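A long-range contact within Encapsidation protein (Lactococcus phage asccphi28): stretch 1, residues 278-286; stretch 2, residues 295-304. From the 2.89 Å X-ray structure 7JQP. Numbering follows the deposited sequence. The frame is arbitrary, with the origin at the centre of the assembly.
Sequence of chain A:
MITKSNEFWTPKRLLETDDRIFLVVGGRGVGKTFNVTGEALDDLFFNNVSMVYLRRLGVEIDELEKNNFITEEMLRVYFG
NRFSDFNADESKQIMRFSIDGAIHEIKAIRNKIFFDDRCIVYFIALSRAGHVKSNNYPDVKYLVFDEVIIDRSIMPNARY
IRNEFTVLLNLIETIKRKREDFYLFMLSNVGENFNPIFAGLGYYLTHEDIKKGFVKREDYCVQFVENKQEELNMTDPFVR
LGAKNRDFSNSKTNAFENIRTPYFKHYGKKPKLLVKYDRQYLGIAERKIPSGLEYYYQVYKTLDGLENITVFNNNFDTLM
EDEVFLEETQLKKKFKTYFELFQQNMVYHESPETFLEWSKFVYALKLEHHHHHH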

ATOM      1  N   ASP A 278     -12.742 -38.339  10.611  1.00 44.87           N
ATOM      2  CA  ASP A 278     -13.787 -38.139  11.615  1.00 45.68           C
ATOM      3  C   ASP A 278     -14.533 -39.441  11.900  1.00 46.81           C
ATOM      4  O   ASP A 278     -15.760 -39.517  11.807  1.00 38.28           O
ATOM      5  CB  ASP A 278     -14.746 -37.031  11.169  1.00 49.75           C
ATOM      6  CG  ASP A 278     -15.738 -36.645  12.245  1.00 48.56           C
ATOM      7  OD1 ASP A 278     -15.629 -37.164  13.371  1.00 47.92           O
ATOM      8  OD2 ASP A 278     -16.627 -35.814  11.965  1.00 53.35           O
ATOM      9  N   ARG A 279     -13.771 -40.473  12.261  1.00 43.56           N
ATOM     10  CA  ARG A 279     -14.312 -41.766  12.674  1.00 37.99           C
ATOM     11  C   ARG A 279     -15.109 -42.442  11.567  1.00 28.57           C
ATOM     12  O   ARG A 279     -15.960 -43.295  11.838  1.00 29.30           O
ATOM     13  CB  ARG A 279     -15.166 -41.614  13.937  1.00 56.78           C
ATOM     14  CG  ARG A 279     -14.336 -41.330  15.180  1.00 66.62           C
ATOM     15  CD  ARG A 279     -15.180 -41.213  16.439  1.00 84.41           C
ATOM     16  NE  ARG A 279     -14.343 -41.310  17.633  1.00 80.92           N
ATOM     17  CZ  ARG A 279     -14.796 -41.579  18.852  1.00 81.90           C
ATOM     18  NH1 ARG A 279     -16.091 -41.782  19.056  1.00 74.27           N
ATOM     19  NH2 ARG A 279     -13.950 -41.649  19.870  1.00 79.75           N
ATOM     20  N   GLN A 280     -14.826 -42.082  10.320  1.00 31.40           N
ATOM     21  CA  GLN A 280     -15.508 -42.641   9.164  1.00 33.16           C
ATOM     22  C   GLN A 280     -14.512 -42.720   8.018  1.00 34.54           C
ATOM     23  O   GLN A 280     -13.380 -42.238   8.116  1.00 48.93           O
ATOM     24  CB  GLN A 280     -16.719 -41.799   8.752  1.00 39.98           C
ATOM     25  CG  GLN A 280     -18.018 -42.146   9.453  1.00 65.72           C
ATOM     26  CD  GLN A 280     -19.187 -41.334   8.923  1.00 59.14           C
ATOM     27  OE1 GLN A 280     -18.997 -40.291   8.293  1.00 35.72           O
ATOM     28  NE2 GLN A 280     -20.403 -41.813   9.165  1.00 53.70           N
ATOM     29  N   TYR A 281     -14.945 -43.328   6.919  1.00 27.65           N
ATOM     30  CA  TYR A 281     -14.143 -43.417   5.709  1.00 36.94           C
ATOM     31  C   TYR A 281     -14.897 -42.758   4.567  1.00 43.78           C
ATOM     32  O   TYR A 281     -16.053 -43.101   4.300  1.00 35.60           O
ATOM     33  CB  TYR A 281     -13.816 -44.868   5.359  1.00 29.54           C
ATOM     34  CG  TYR A 281     -13.074 -45.605   6.448  1.00 27.74           C
ATOM     35  CD1 TYR A 281     -13.746 -46.110   7.553  1.00 33.70           C
ATOM     36  CD2 TYR A 281     -11.702 -45.796   6.373  1.00 40.45           C
ATOM     37  CE1 TYR A 281     -13.073 -46.785   8.551  1.00 34.56           C
ATOM     38  CE2 TYR A 281     -11.020 -46.469   7.368  1.00 54.27           C
ATOM     39  CZ  TYR A 281     -11.710 -46.962   8.455  1.00 46.45           C
ATOM     40  OH  TYR A 281     -11.034 -47.637   9.447  1.00 59.19           O
ATOM     41  N   LEU A 282     -14.246 -41.805   3.910  1.00 42.65           N
ATOM     42  CA  LEU A 282     -14.804 -41.124   2.753  1.00 33.57           C
ATOM     43  C   LEU A 282     -14.214 -41.740   1.494  1.00 32.14           C
ATOM     44  O   LEU A 282     -12.996 -41.918   1.402  1.00 42.09           O
ATOM     45  CB  LEU A 282     -14.502 -39.629   2.791  1.00 38.06           C
ATOM     46  CG  LEU A 282     -15.051 -38.820   3.963  1.00 34.74           C
ATOM     47  CD1 LEU A 282     -14.497 -37.403   3.893  1.00 44.15           C
ATOM     48  CD2 LEU A 282     -16.564 -38.805   3.952  1.00 33.19           C
ATOM     49  N   GLY A 283     -15.072 -42.065   0.538  1.00 36.01           N
ATOM     50  CA  GLY A 283     -14.634 -42.710  -0.681  1.00 41.28           C
ATOM     51  C   GLY A 283     -15.110 -41.951  -1.900  1.00 36.09           C
ATOM     52  O   GLY A 283     -16.181 -41.346  -1.905  1.00 42.95           O
ATOM     53  N   ILE A 284     -14.281 -41.988  -2.941  1.00 39.38           N
ATOM     54  CA  ILE A 284     -14.602 -41.403  -4.236  1.00 45.14           C
ATOM     55  C   ILE A 284     -14.674 -42.535  -5.248  1.00 36.77           C
ATOM     56  O   ILE A 284     -13.726 -43.315  -5.383  1.00 35.50           O
ATOM     57  CB  ILE A 284     -13.563 -40.351  -4.665  1.00 43.84           C
ATOM     58  CG1 ILE A 284     -13.638 -39.134  -3.741  1.00 42.98           C
ATOM     59  CG2 ILE A 284     -13.789 -39.954  -6.117  1.00 49.99           C
ATOM     60  CD1 ILE A 284     -12.612 -38.058  -4.038  1.00 46.31           C
ATOM     61  N   ALA A 285     -15.794 -42.621  -5.957  1.00 40.98           N
ATOM     62  CA  ALA A 285     -16.026 -43.675  -6.932  1.00 38.01           C
ATOM     63  C   ALA A 285     -16.084 -43.064  -8.322  1.00 42.60           C
ATOM     64  O   ALA A 285     -16.793 -42.077  -8.544  1.00 45.78           O
ATOM     65  CB  ALA A 285     -17.325 -44.428  -6.634  1.00 35.74           C
ATOM     66  N   GLU A 286     -15.340 -43.655  -9.250  1.00 47.40           N
ATOM     67  CA  GLU A 286     -15.297 -43.213 -10.636  1.00 44.41           C
ATOM     68  C   GLU A 286     -15.942 -44.280 -11.508  1.00 34.71           C
ATOM     69  O   GLU A 286     -15.548 -45.451 -11.461  1.00 49.50           O
ATOM     70  CB  GLU A 286     -13.859 -42.941 -11.076  1.00 45.29           C
ATOM     71  CG  GLU A 286     -13.259 -41.690 -10.441  1.00 53.46           C
ATOM     72  CD  GLU A 286     -11.854 -41.404 -10.927  1.00 67.73           C
ATOM     73  OE1 GLU A 286     -11.264 -42.283 -11.590  1.00 73.25           O
ATOM     74  OE2 GLU A 286     -11.343 -40.298 -10.648  1.00 61.68           O
TER
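Stretch 2 (295-304) YYYQVYKTLD

Stretch 2 lies beside stretch 1 as its antiparallel neighbour in a β-sheet. Residues 295-300 are extended, with phi between -131° and -105° and psi between 121° and 161°, and they continue a strand that begins earlier in the chain. Their axis comes within 4.7 Å of the axis of strand 280-286, and the two N-to-C directions make an angle of 155°, so the chains run in opposite senses with a moderate twist. Together the two stretches bury 825 Å².

Tyr 295 faces Glu 286 in a non-hydrogen-bonded pair. Its chi1 is m (-59°), and the edge of its ring meets the carboxylate, Tyr 295 CE1 lying 3.4 Å from Glu 286 OE2; its own CA approaches Ala 285 O at 3.5 Å in a CA-H...O contact. Tyr 296 then pairs with Ala 285 through two backbone hydrogen bonds, Tyr 296 N to Ala 285 O and Ala 285 N to Tyr 296 O, both 2.8 Å. The side chains of the pair lie on the same face of the sheet, with Tyr 296 CB 4.2 Å from Ala 285 CB. Tyr 296 O also receives a CA-H...O contact from Ile 284 CA at 3.5 Å.

Tyr 297 turns to the other face, the one that carries Tyr 295, and stands opposite Ile 284 with their CA atoms 4.8 Å apart. Its ring, at chi1 -77° and chi2 43°, presents a face to the isoleucine: Ile 284 CG1 is 4.2 Å from the centroid of the Tyr 297 ring and only 5° off the normal, a CH-pi contact, while Ile 284 CD1 reaches Tyr 297 CZ at 4.0 Å.

Gln 298 is held to Gly 283 by Gln 298 N to Gly 283 O, 2.8 Å, and Gly 283 N to Gln 298 O, 2.9 Å. Its amide extends along the face shared with Ala 285, placing Gln 298 NE2 3.6 Å from Ala 285 CB. Gln 298 OE1 accepts a very short hydrogen bond of 2.4 Å from Tyr 300 OH. The Tyr 300 ring runs beside Gly 283, where an ideal CB on Gly 283 would lie a tight 3.3 Å from Tyr 300 CE1.

Val 299, chi1 t, packs against Leu 282: Val 299 CG2 touches Leu 282 CD2 at 3.5 Å, and Val 299 CG1 meets Gln 280 OE1 at 3.2 Å. Tyr 300 closes the ladder with Tyr 281, through Tyr 300 N to Tyr 281 O at 2.8 Å and Tyr 281 N to Tyr 300 O at 3.0 Å.

Beyond the strand, Lys 301 points its CA-to-CB bond away, yet its CG remains 3.7 Å from Gln 280 NE2. Thr 302 makes no contact with stretch 1. Leu 303 returns to cover a face of the Tyr 281 ring, its CG 3.5 Å from the centroid of that ring and 15° off the normal, with Leu 303 CD1 3.2 Å from Tyr 281 CE2. Asp 304 is out of reach; its OD1 accepts a 3.1 Å hydrogen bond from Thr 302 OG1.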

ATOM      1  N   TYR A 295     -18.377 -39.183 -11.505  1.00 41.74           N
ATOM      2  CA  TYR A 295     -17.853 -39.116 -10.146  1.00 46.55           C
ATOM      3  C   TYR A 295     -18.969 -39.267  -9.120  1.00 39.77           C
ATOM      4  O   TYR A 295     -20.009 -38.611  -9.226  1.00 41.56           O
ATOM      5  CB  TYR A 295     -17.116 -37.791  -9.945  1.00 45.16           C
ATOM      6  CG  TYR A 295     -15.973 -37.604 -10.915  1.00 48.51           C
ATOM      7  CD1 TYR A 295     -14.709 -38.098 -10.630  1.00 56.11           C
ATOM      8  CD2 TYR A 295     -16.161 -36.941 -12.123  1.00 48.23           C
ATOM      9  CE1 TYR A 295     -13.660 -37.932 -11.515  1.00 55.42           C
ATOM     10  CE2 TYR A 295     -15.119 -36.769 -13.015  1.00 49.49           C
ATOM     11  CZ  TYR A 295     -13.871 -37.268 -12.706  1.00 62.23           C
ATOM     12  OH  TYR A 295     -12.829 -37.102 -13.590  1.00 73.20           O
ATOM     13  N   TYR A 296     -18.734 -40.110  -8.113  1.00 36.40           N
ATOM     14  CA  TYR A 296     -19.645 -40.264  -6.987  1.00 36.50           C
ATOM     15  C   TYR A 296     -18.857 -40.129  -5.694  1.00 39.48           C
ATOM     16  O   TYR A 296     -17.819 -40.776  -5.525  1.00 38.32           O
ATOM     17  CB  TYR A 296     -20.364 -41.615  -7.001  1.00 36.01           C
ATOM     18  CG  TYR A 296     -21.281 -41.837  -8.174  1.00 28.93           C
ATOM     19  CD1 TYR A 296     -20.775 -42.080  -9.442  1.00 34.90           C
ATOM     20  CD2 TYR A 296     -22.660 -41.812  -8.012  1.00 37.39           C
ATOM     21  CE1 TYR A 296     -21.615 -42.293 -10.514  1.00 41.18           C
ATOM     22  CE2 TYR A 296     -23.508 -42.027  -9.077  1.00 39.68           C
ATOM     23  CZ  TYR A 296     -22.980 -42.266 -10.328  1.00 36.57           C
ATOM     24  OH  TYR A 296     -23.820 -42.476 -11.396  1.00 54.06           O
ATOM     25  N   TYR A 297     -19.352 -39.297  -4.784  1.00 35.54           N
ATOM     26  CA  TYR A 297     -18.732 -39.074  -3.484  1.00 33.38           C
ATOM     27  C   TYR A 297     -19.564 -39.798  -2.437  1.00 36.13           C
ATOM     28  O   TYR A 297     -20.758 -39.514  -2.288  1.00 33.33           O
ATOM     29  CB  TYR A 297     -18.639 -37.580  -3.176  1.00 42.09           C
ATOM     30  CG  TYR A 297     -17.521 -36.873  -3.908  1.00 34.43           C
ATOM     31  CD1 TYR A 297     -17.262 -37.138  -5.246  1.00 39.27           C
ATOM     32  CD2 TYR A 297     -16.729 -35.935  -3.262  1.00 41.40           C
ATOM     33  CE1 TYR A 297     -16.241 -36.496  -5.915  1.00 42.39           C
ATOM     34  CE2 TYR A 297     -15.706 -35.285  -3.926  1.00 47.35           C
ATOM     35  CZ  TYR A 297     -15.468 -35.568  -5.253  1.00 43.16           C
ATOM     36  OH  TYR A 297     -14.452 -34.926  -5.922  1.00 46.67           O
ATOM     37  N   GLN A 298     -18.936 -40.724  -1.712  1.00 35.24           N
ATOM     38  CA  GLN A 298     -19.649 -41.598  -0.796  1.00 41.08           C
ATOM     39  C   GLN A 298     -18.969 -41.609   0.567  1.00 36.46           C
ATOM     40  O   GLN A 298     -17.798 -41.247   0.710  1.00 34.44           O
ATOM     41  CB  GLN A 298     -19.735 -43.039  -1.334  1.00 49.79           C
ATOM     42  CG  GLN A 298     -19.945 -43.152  -2.834  1.00 37.61           C
ATOM     43  CD  GLN A 298     -19.463 -44.487  -3.384  1.00 41.62           C
ATOM     44  OE1 GLN A 298     -18.522 -45.084  -2.859  1.00 37.41           O
ATOM     45  NE2 GLN A 298     -20.110 -44.962  -4.441  1.00 48.52           N
ATOM     46  N   VAL A 299     -19.732 -42.051   1.567  1.00 37.88           N
ATOM     47  CA  VAL A 299     -19.262 -42.193   2.940  1.00 39.09           C
ATOM     48  C   VAL A 299     -19.547 -43.615   3.396  1.00 44.52           C
ATOM     49  O   VAL A 299     -20.661 -44.119   3.210  1.00 48.37           O
ATOM     50  CB  VAL A 299     -19.946 -41.181   3.881  1.00 32.98           C
ATOM     51  CG1 VAL A 299     -19.344 -41.253   5.273  1.00 43.05           C
ATOM     52  CG2 VAL A 299     -19.836 -39.775   3.305  1.00 44.92           C
ATOM     53  N   TYR A 300     -18.545 -44.265   3.982  1.00 37.82           N
ATOM     54  CA  TYR A 300     -18.675 -45.623   4.495  1.00 38.59           C
ATOM     55  C   TYR A 300     -18.391 -45.622   5.990  1.00 40.50           C
ATOM     56  O   TYR A 300     -17.337 -45.149   6.428  1.00 41.61           O
ATOM     57  CB  TYR A 300     -17.722 -46.577   3.770  1.00 39.90           C
ATOM     58  CG  TYR A 300     -18.029 -46.732   2.297  1.00 35.33           C
ATOM     59  CD1 TYR A 300     -17.443 -45.895   1.358  1.00 41.71           C
ATOM     60  CD2 TYR A 300     -18.906 -47.710   1.847  1.00 39.99           C
ATOM     61  CE1 TYR A 300     -17.721 -46.027   0.010  1.00 40.60           C
ATOM     62  CE2 TYR A 300     -19.190 -47.850   0.501  1.00 42.83           C
ATOM     63  CZ  TYR A 300     -18.596 -47.005  -0.413  1.00 44.05           C
ATOM     64  OH  TYR A 300     -18.877 -47.144  -1.752  1.00 44.81           O
ATOM     65  N   LYS A 301     -19.338 -46.150   6.771  1.00 47.97           N
ATOM     66  CA  LYS A 301     -19.171 -46.183   8.221  1.00 47.50           C
ATOM     67  C   LYS A 301     -18.074 -47.158   8.635  1.00 51.92           C
ATOM     68  O   LYS A 301     -17.341 -46.900   9.597  1.00 46.88           O
ATOM     69  CB  LYS A 301     -20.495 -46.545   8.895  1.00 45.45           C
ATOM     70  CG  LYS A 301     -21.469 -45.377   8.997  1.00 55.73           C
ATOM     71  CD  LYS A 301     -22.759 -45.772   9.707  1.00 62.86           C
ATOM     72  CE  LYS A 301     -23.562 -44.543  10.119  1.00 75.84           C
ATOM     73  NZ  LYS A 301     -24.662 -44.880  11.068  1.00 81.51           N
ATOM     74  N   THR A 302     -17.952 -48.287   7.935  1.00 51.43           N
ATOM     75  CA  THR A 302     -16.967 -49.301   8.286  1.00 43.39           C
ATOM     76  C   THR A 302     -16.270 -49.804   7.028  1.00 37.73           C
ATOM     77  O   THR A 302     -16.793 -49.700   5.917  1.00 50.76           O
ATOM     78  CB  THR A 302     -17.607 -50.485   9.029  1.00 45.08           C
ATOM     79  OG1 THR A 302     -16.588 -51.405   9.437  1.00 58.55           O
ATOM     80  CG2 THR A 302     -18.606 -51.209   8.131  1.00 39.20           C
ATOM     81  N   LEU A 303     -15.068 -50.350   7.225  1.00 43.54           N
ATOM     82  CA  LEU A 303     -14.273 -50.909   6.131  1.00 43.69           C
ATOM     83  C   LEU A 303     -14.661 -52.370   5.900  1.00 43.38           C
ATOM     84  O   LEU A 303     -13.887 -53.303   6.127  1.00 45.39           O
ATOM     85  CB  LEU A 303     -12.787 -50.781   6.440  1.00 32.59           C
ATOM     86  CG  LEU A 303     -12.058 -49.486   6.094  1.00 27.33           C
ATOM     87  CD1 LEU A 303     -10.638 -49.546   6.647  1.00 31.29           C
ATOM     88  CD2 LEU A 303     -12.039 -49.250   4.598  1.00 43.36           C
ATOM     89  N   ASP A 304     -15.886 -52.556   5.417  1.00 45.63           N
ATOM     90  CA  ASP A 304     -16.415 -53.882   5.119  1.00 45.29           C
ATOM     91  C   ASP A 304     -16.523 -54.034   3.607  1.00 50.57           C
ATOM     92  O   ASP A 304     -17.213 -53.249   2.946  1.00 55.19           O
ATOM     93  CB  ASP A 304     -17.774 -54.132   5.779  1.00 53.51           C
ATOM     94  CG  ASP A 304     -17.676 -54.267   7.290  1.00 66.41           C
ATOM     95  OD1 ASP A 304     -16.562 -54.113   7.836  1.00 71.42           O
ATOM     96  OD2 ASP A 304     -18.689 -54.646   7.919  1.00 64.58           O
TER